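Local coordinates for protein dihydrodipicolinate synthase (Bacillus clausii KSM-K16, PDB 3E96) that probably catalyses, as a TIM-barrel member of the DapA family, the aldolase-like condensation of a 4-hydroxy-tetrahydrodipicolinate synthase through a Schiff base with its substrate, at residues B[127-132]-B[140-145]; B[149-154]-B[166-171]. One frame throughout, in Å; residues are numbered along the deposited sequence.

Contact 1. Residues B[127-132]-B[140-145]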
loop_
_atom_site.group_PDB
_atom_site.type_symbol
_atom_site.label_atom_id
_atom_site.label_comp_id
_atom_site.label_asym_id
_atom_site.label_seq_id
_atom_site.Cartn_x
_atom_site.Cartn_y
_atom_site.Cartn_z
ATOM N N ALA B 127 10.532 8.854 -11.303
ATOM C CA ALA B 127 9.813 8.659 -12.556
ATOM C C ALA B 127 8.310 8.558 -12.315
ATOM O O ALA B 127 7.513 9.112 -13.071
ATOM C CB ALA B 127 10.317 7.397 -13.258
ATOM N N TYR B 128 7.929 7.846 -11.258
ATOM C CA TYR B 128 6.517 7.685 -10.927
ATOM C C TYR B 128 5.829 9.042 -10.809
ATOM O O TYR B 128 4.843 9.311 -11.494
ATOM C CB TYR B 128 6.362 6.921 -9.607
ATOM C CG TYR B 128 4.921 6.747 -9.181
ATOM C CD1 TYR B 128 4.097 5.809 -9.798
ATOM C CD2 TYR B 128 4.372 7.549 -8.181
ATOM C CE1 TYR B 128 2.755 5.672 -9.432
ATOM C CE2 TYR B 128 3.040 7.425 -7.807
ATOM C CZ TYR B 128 2.236 6.486 -8.434
ATOM O OH TYR B 128 0.916 6.375 -8.066
ATOM N N PHE B 129 6.353 9.898 -9.938
ATOM C CA PHE B 129 5.771 11.219 -9.742
ATOM C C PHE B 129 5.893 12.087 -10.993
ATOM O O PHE B 129 4.935 12.750 -11.396
ATOM C CB PHE B 129 6.437 11.924 -8.558
ATOM C CG PHE B 129 6.054 11.352 -7.215
ATOM C CD1 PHE B 129 4.714 11.256 -6.843
ATOM C CD2 PHE B 129 7.031 10.941 -6.316
ATOM C CE1 PHE B 129 4.349 10.760 -5.584
ATOM C CE2 PHE B 129 6.682 10.443 -5.056
ATOM C CZ PHE B 129 5.335 10.355 -4.693
ATOM N N ARG B 130 7.073 12.083 -11.603
ATOM C CA ARG B 130 7.287 12.890 -12.798
ATOM C C ARG B 130 6.300 12.551 -13.909
ATOM O O ARG B 130 5.687 13.447 -14.485
ATOM C CB ARG B 130 8.707 12.702 -13.323
ATOM C CG ARG B 130 9.015 13.545 -14.551
ATOM C CD ARG B 130 10.142 12.912 -15.337
ATOM N NE ARG B 130 9.796 11.542 -15.707
ATOM C CZ ARG B 130 10.659 10.658 -16.191
ATOM N NH1 ARG B 130 11.929 11.000 -16.366
ATOM N NH2 ARG B 130 10.256 9.429 -16.488
ATOM N N ASP B 131 6.145 11.263 -14.208
ATOM C CA ASP B 131 5.237 10.836 -15.272
ATOM C C ASP B 131 3.808 11.316 -15.058
ATOM O O ASP B 131 3.150 11.770 -15.995
ATOM C CB ASP B 131 5.236 9.310 -15.410
ATOM C CG ASP B 131 6.536 8.769 -15.976
ATOM O OD1 ASP B 131 7.344 9.565 -16.499
ATOM O OD2 ASP B 131 6.740 7.538 -15.906
ATOM N N ILE B 132 3.325 11.208 -13.826
ATOM C CA ILE B 132 1.967 11.632 -13.506
ATOM C C ILE B 132 1.800 13.146 -13.615
ATOM O O ILE B 132 0.820 13.631 -14.184
ATOM C CB ILE B 132 1.577 11.174 -12.083
ATOM C CG1 ILE B 132 1.520 9.643 -12.042
ATOM C CG2 ILE B 132 0.239 11.796 -11.675
ATOM C CD1 ILE B 132 1.418 9.061 -10.643
ATOM N N SER B 140 0.137 20.016 -8.849
ATOM C CA SER B 140 0.280 18.774 -8.099
ATOM C C SER B 140 1.138 18.890 -6.850
ATOM O O SER B 140 2.077 19.685 -6.797
ATOM C CB SER B 140 0.919 17.693 -8.983
ATOM O OG SER B 140 0.251 17.546 -10.222
ATOM N N LEU B 141 0.797 18.084 -5.850
ATOM C CA LEU B 141 1.570 17.996 -4.618
ATOM C C LEU B 141 1.935 16.523 -4.527
ATOM O O LEU B 141 1.255 15.676 -5.112
ATOM C CB LEU B 141 0.747 18.361 -3.381
ATOM C CG LEU B 141 0.325 19.809 -3.161
ATOM C CD1 LEU B 141 -0.880 20.135 -4.029
ATOM C CD2 LEU B 141 -0.017 20.003 -1.696
ATOM N N VAL B 142 3.012 16.213 -3.816
ATOM C CA VAL B 142 3.406 14.824 -3.635
ATOM C C VAL B 142 3.502 14.544 -2.138
ATOM O O VAL B 142 3.933 15.408 -1.363
ATOM C CB VAL B 142 4.771 14.510 -4.296
ATOM C CG1 VAL B 142 4.699 14.773 -5.800
ATOM C CG2 VAL B 142 5.861 15.339 -3.656
ATOM N N TYR B 143 3.069 13.352 -1.734
ATOM C CA TYR B 143 3.126 12.936 -0.337
ATOM C C TYR B 143 4.359 12.039 -0.261
ATOM O O TYR B 143 4.356 10.915 -0.762
ATOM C CB TYR B 143 1.872 12.144 0.053
ATOM C CG TYR B 143 1.666 12.077 1.553
ATOM C CD1 TYR B 143 1.079 13.142 2.243
ATOM C CD2 TYR B 143 2.095 10.974 2.287
ATOM C CE1 TYR B 143 0.925 13.107 3.632
ATOM C CE2 TYR B 143 1.947 10.929 3.674
ATOM C CZ TYR B 143 1.362 11.997 4.339
ATOM O OH TYR B 143 1.221 11.958 5.709
ATOM N N PHE B 144 5.408 12.554 0.368
ATOM C CA PHE B 144 6.700 11.877 0.478
ATOM C C PHE B 144 6.859 11.321 1.896
ATOM O O PHE B 144 7.092 12.081 2.834
ATOM C CB PHE B 144 7.787 12.914 0.182
ATOM C CG PHE B 144 9.098 12.334 -0.252
ATOM C CD1 PHE B 144 9.252 11.818 -1.534
ATOM C CD2 PHE B 144 10.184 12.328 0.613
ATOM C CE1 PHE B 144 10.477 11.306 -1.952
ATOM C CE2 PHE B 144 11.413 11.818 0.211
ATOM C CZ PHE B 144 11.560 11.305 -1.080
ATOM N N LYS B 145 6.755 10.002 2.050
ATOM C CA LYS B 145 6.832 9.413 3.383
ATOM C C LYS B 145 7.705 8.184 3.609
ATOM O O LYS B 145 7.713 7.646 4.715
ATOM C CB LYS B 145 5.420 9.079 3.867
ATOM C CG LYS B 145 4.777 7.913 3.133
ATOM C CD LYS B 145 3.473 7.530 3.815
ATOM C CE LYS B 145 2.899 6.244 3.267
ATOM N NZ LYS B 145 1.687 5.841 4.046
#
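Phe129 on helix 122-136 lies over Val142 of strand 140-144, joining the helix and the second strand of a beta-alpha-beta unit in the TIM barrel. The two residues are also the nearest pair along the backbones, their CA atoms 7.5 Å apart. From CB, which points toward the strand, the Phe129 side chain leaves with CG anti to its own carbonyl carbon (chi1 -72°), and this carries the ring across to Val142. CG already lies 3.9 Å from Val142 CG1. The next ring atom, CD1, comes closest, 3.7 Å from the same methyl, while CE1 sits 4.0 Å from Val142 CB. At the end of the ring, CZ comes to 4.1 Å from the carbonyl oxygen of Tyr143, which approaches obliquely. The interaction is thus CH-pi in kind: Val142 CG1 stands over one ring face, 4.0 Å from the centroid and 26° off the normal, displaced toward the rim. Tyr128 CD2 from the same helix lies over the opposite face, so the phenyl group is held between a methyl and a second aromatic ring. Leu157 of helix 152-157 and Ile112 of strand 109-112 add further apolar neighbours to Phe129. Val142 faces the helix layer, whereas the end of Tyr143 leads away from the helix, to where its hydroxyl hydrogen-bonds Gly194 O; Tyr143 is the predicted proton donor/acceptor. On the helix, Arg130 grips Asp131 side-on, NE and NH2 both reaching OD1 from one face of the carboxylate, with NH2 2.9 Å from OD1.

Contact 2. Residues B[149-154]-B[166-171]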
loop_
_atom_site.group_PDB
_atom_site.type_symbol
_atom_site.label_atom_id
_atom_site.label_comp_id
_atom_site.label_asym_id
_atom_site.label_seq_id
_atom_site.Cartn_x
_atom_site.Cartn_y
_atom_site.Cartn_z
ATOM N N ILE B 149 13.664 6.129 0.658
ATOM C CA ILE B 149 13.818 6.825 -0.614
ATOM C C ILE B 149 14.511 8.171 -0.392
ATOM O O ILE B 149 14.053 8.997 0.394
ATOM C CB ILE B 149 12.445 7.049 -1.297
ATOM C CG1 ILE B 149 11.780 5.696 -1.590
ATOM C CG2 ILE B 149 12.624 7.848 -2.588
ATOM C CD1 ILE B 149 12.558 4.806 -2.552
ATOM N N SER B 150 15.618 8.375 -1.095
ATOM C CA SER B 150 16.406 9.600 -0.981
ATOM C C SER B 150 15.649 10.891 -1.253
ATOM O O SER B 150 14.799 10.953 -2.147
ATOM C CB SER B 150 17.603 9.537 -1.931
ATOM O OG SER B 150 18.287 10.777 -1.947
ATOM N N ASP B 151 15.981 11.930 -0.489
ATOM C CA ASP B 151 15.360 13.234 -0.669
ATOM C C ASP B 151 15.762 13.807 -2.023
ATOM O O ASP B 151 15.171 14.778 -2.498
ATOM C CB ASP B 151 15.786 14.200 0.438
ATOM C CG ASP B 151 15.244 13.802 1.792
ATOM O OD1 ASP B 151 14.069 13.391 1.851
ATOM O OD2 ASP B 151 15.984 13.906 2.791
ATOM N N ARG B 152 16.777 13.209 -2.637
ATOM C CA ARG B 152 17.238 13.658 -3.949
ATOM C C ARG B 152 16.065 13.632 -4.932
ATOM O O ARG B 152 16.019 14.413 -5.885
ATOM C CB ARG B 152 18.365 12.751 -4.454
ATOM C CG ARG B 152 18.866 13.092 -5.848
ATOM C CD ARG B 152 19.448 14.499 -5.905
ATOM N NE ARG B 152 19.888 14.849 -7.252
ATOM C CZ ARG B 152 20.490 15.988 -7.572
ATOM N NH1 ARG B 152 20.732 16.899 -6.637
ATOM N NH2 ARG B 152 20.852 16.218 -8.827
ATOM N N VAL B 153 15.121 12.720 -4.700
ATOM C CA VAL B 153 13.939 12.612 -5.549
ATOM C C VAL B 153 13.186 13.942 -5.584
ATOM O O VAL B 153 12.712 14.370 -6.637
ATOM C CB VAL B 153 12.975 11.515 -5.032
ATOM C CG1 VAL B 153 11.668 11.555 -5.816
ATOM C CG2 VAL B 153 13.628 10.148 -5.155
ATOM N N LEU B 154 13.076 14.595 -4.431
ATOM C CA LEU B 154 12.372 15.872 -4.349
ATOM C C LEU B 154 13.174 16.974 -5.036
ATOM O O LEU B 154 12.612 17.839 -5.709
ATOM C CB LEU B 154 12.117 16.250 -2.886
ATOM C CG LEU B 154 11.176 15.319 -2.110
ATOM C CD1 LEU B 154 11.069 15.789 -0.660
ATOM C CD2 LEU B 154 9.802 15.314 -2.769
ATOM N N VAL B 166 5.011 19.982 -1.471
ATOM C CA VAL B 166 5.409 18.671 -1.003
ATOM C C VAL B 166 4.919 18.486 0.423
ATOM O O VAL B 166 5.181 19.322 1.287
ATOM C CB VAL B 166 6.948 18.514 -0.993
ATOM C CG1 VAL B 166 7.334 17.198 -0.322
ATOM C CG2 VAL B 166 7.496 18.570 -2.412
ATOM N N LYS B 167 4.182 17.409 0.660
ATOM C CA LYS B 167 3.733 17.105 2.005
ATOM C C LYS B 167 4.803 16.136 2.477
ATOM O O LYS B 167 4.764 14.948 2.160
ATOM C CB LYS B 167 2.351 16.446 1.987
ATOM C CG LYS B 167 1.236 17.442 1.694
ATOM C CD LYS B 167 -0.143 16.809 1.778
ATOM C CE LYS B 167 -1.232 17.871 1.653
ATOM N NZ LYS B 167 -2.590 17.275 1.767
ATOM N N TYR B 168 5.795 16.674 3.183
ATOM C CA TYR B 168 6.910 15.874 3.682
ATOM C C TYR B 168 6.419 15.118 4.904
ATOM O O TYR B 168 6.024 15.730 5.897
ATOM C CB TYR B 168 8.077 16.782 4.051
ATOM C CG TYR B 168 9.392 16.051 4.098
ATOM C CD1 TYR B 168 10.093 15.761 2.924
ATOM C CD2 TYR B 168 9.925 15.620 5.311
ATOM C CE1 TYR B 168 11.296 15.056 2.961
ATOM C CE2 TYR B 168 11.116 14.917 5.361
ATOM C CZ TYR B 168 11.801 14.635 4.188
ATOM O OH TYR B 168 12.986 13.929 4.251
ATOM N N ALA B 169 6.454 13.791 4.835
ATOM C CA ALA B 169 5.938 12.970 5.921
ATOM C C ALA B 169 6.932 12.013 6.563
ATOM O O ALA B 169 6.547 10.963 7.083
ATOM C CB ALA B 169 4.709 12.207 5.433
ATOM N N ILE B 170 8.211 12.368 6.504
ATOM C CA ILE B 170 9.258 11.577 7.132
ATOM C C ILE B 170 9.635 12.436 8.331
ATOM O O ILE B 170 10.106 13.563 8.168
ATOM C CB ILE B 170 10.479 11.411 6.208
ATOM C CG1 ILE B 170 10.056 10.703 4.918
ATOM C CG2 ILE B 170 11.568 10.615 6.922
ATOM C CD1 ILE B 170 11.172 10.554 3.896
ATOM N N ASN B 171 9.411 11.920 9.535
ATOM C CA ASN B 171 9.706 12.691 10.736
ATOM C C ASN B 171 11.175 12.678 11.111
ATOM O O ASN B 171 11.560 12.268 12.204
ATOM C CB ASN B 171 8.836 12.205 11.898
ATOM C CG ASN B 171 7.364 12.503 11.669
ATOM O OD1 ASN B 171 7.013 13.563 11.137
ATOM N ND2 ASN B 171 6.494 11.579 12.069
#
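Asp151 and Tyr168 provide the polar part of this contact, a hydrogen bond of 2.7 Å from Tyr168 OH to Asp151 OD1. The hydroxyl meets OD1 on its syn side, 26° out of the carboxylate plane, and the carboxylate and ring planes are turned 49° apart. Tyr168 CG stands opposite the backbone N (chi1 -159°), which swings the phenol toward Asp151. The other oxygen, OD2, forms a salt bridge with Arg175, so both carboxylate oxygens have partners. Close by, Ser150, just before the turn leading into the helix, accepts a capping bond from Arg152 N at OG (2.9 Å).

The apolar part centres on Leu154, whose two methyls divide the work. CD1 meets the edge of the Tyr168 ring near its plane, 3.7 Å from CE1, while CD2 rests 4.0 Å from Val166 CG1. A phenylalanine in place of Tyr168 would probably keep the Leu154 packing but leave Asp151 OD1 without its hydroxyl donor.

Helix 152-157 thereby packs on strand 163-168, closing a beta-alpha-beta unit of the barrel. Lys167, the predicted Schiff-base lysine, lies between Val166 and Tyr168, and its side chain touches Tyr143 of strand 140-144. Trp191 of strand 190-193 borders Leu154 and Val166, and Phe176 of helix 173-180 meets the Tyr168 ring.

In the fold
Contacts 1 and 2 follow in series along the chain and belong to successive beta-alpha-beta units of one eight-stranded barrel, their centres 10 Å apart. Contact 1 sets helix 122-136 against strand 140-144; contact 2 sets helix 152-157 against strand 163-168. The two strands are parallel neighbours, probably linked by hydrogen bonds from Lys167 N to Val142 O (2.9 Å) and from Ala169 N to Phe144 O (2.7 Å). The ring of Phe144 also packs against Ser150 and Asp151. These adjacent strands carry the predicted catalytic Tyr143 and Lys167, whose side chains approach to about 4 Å, consistent with a shared active site inside the barrel.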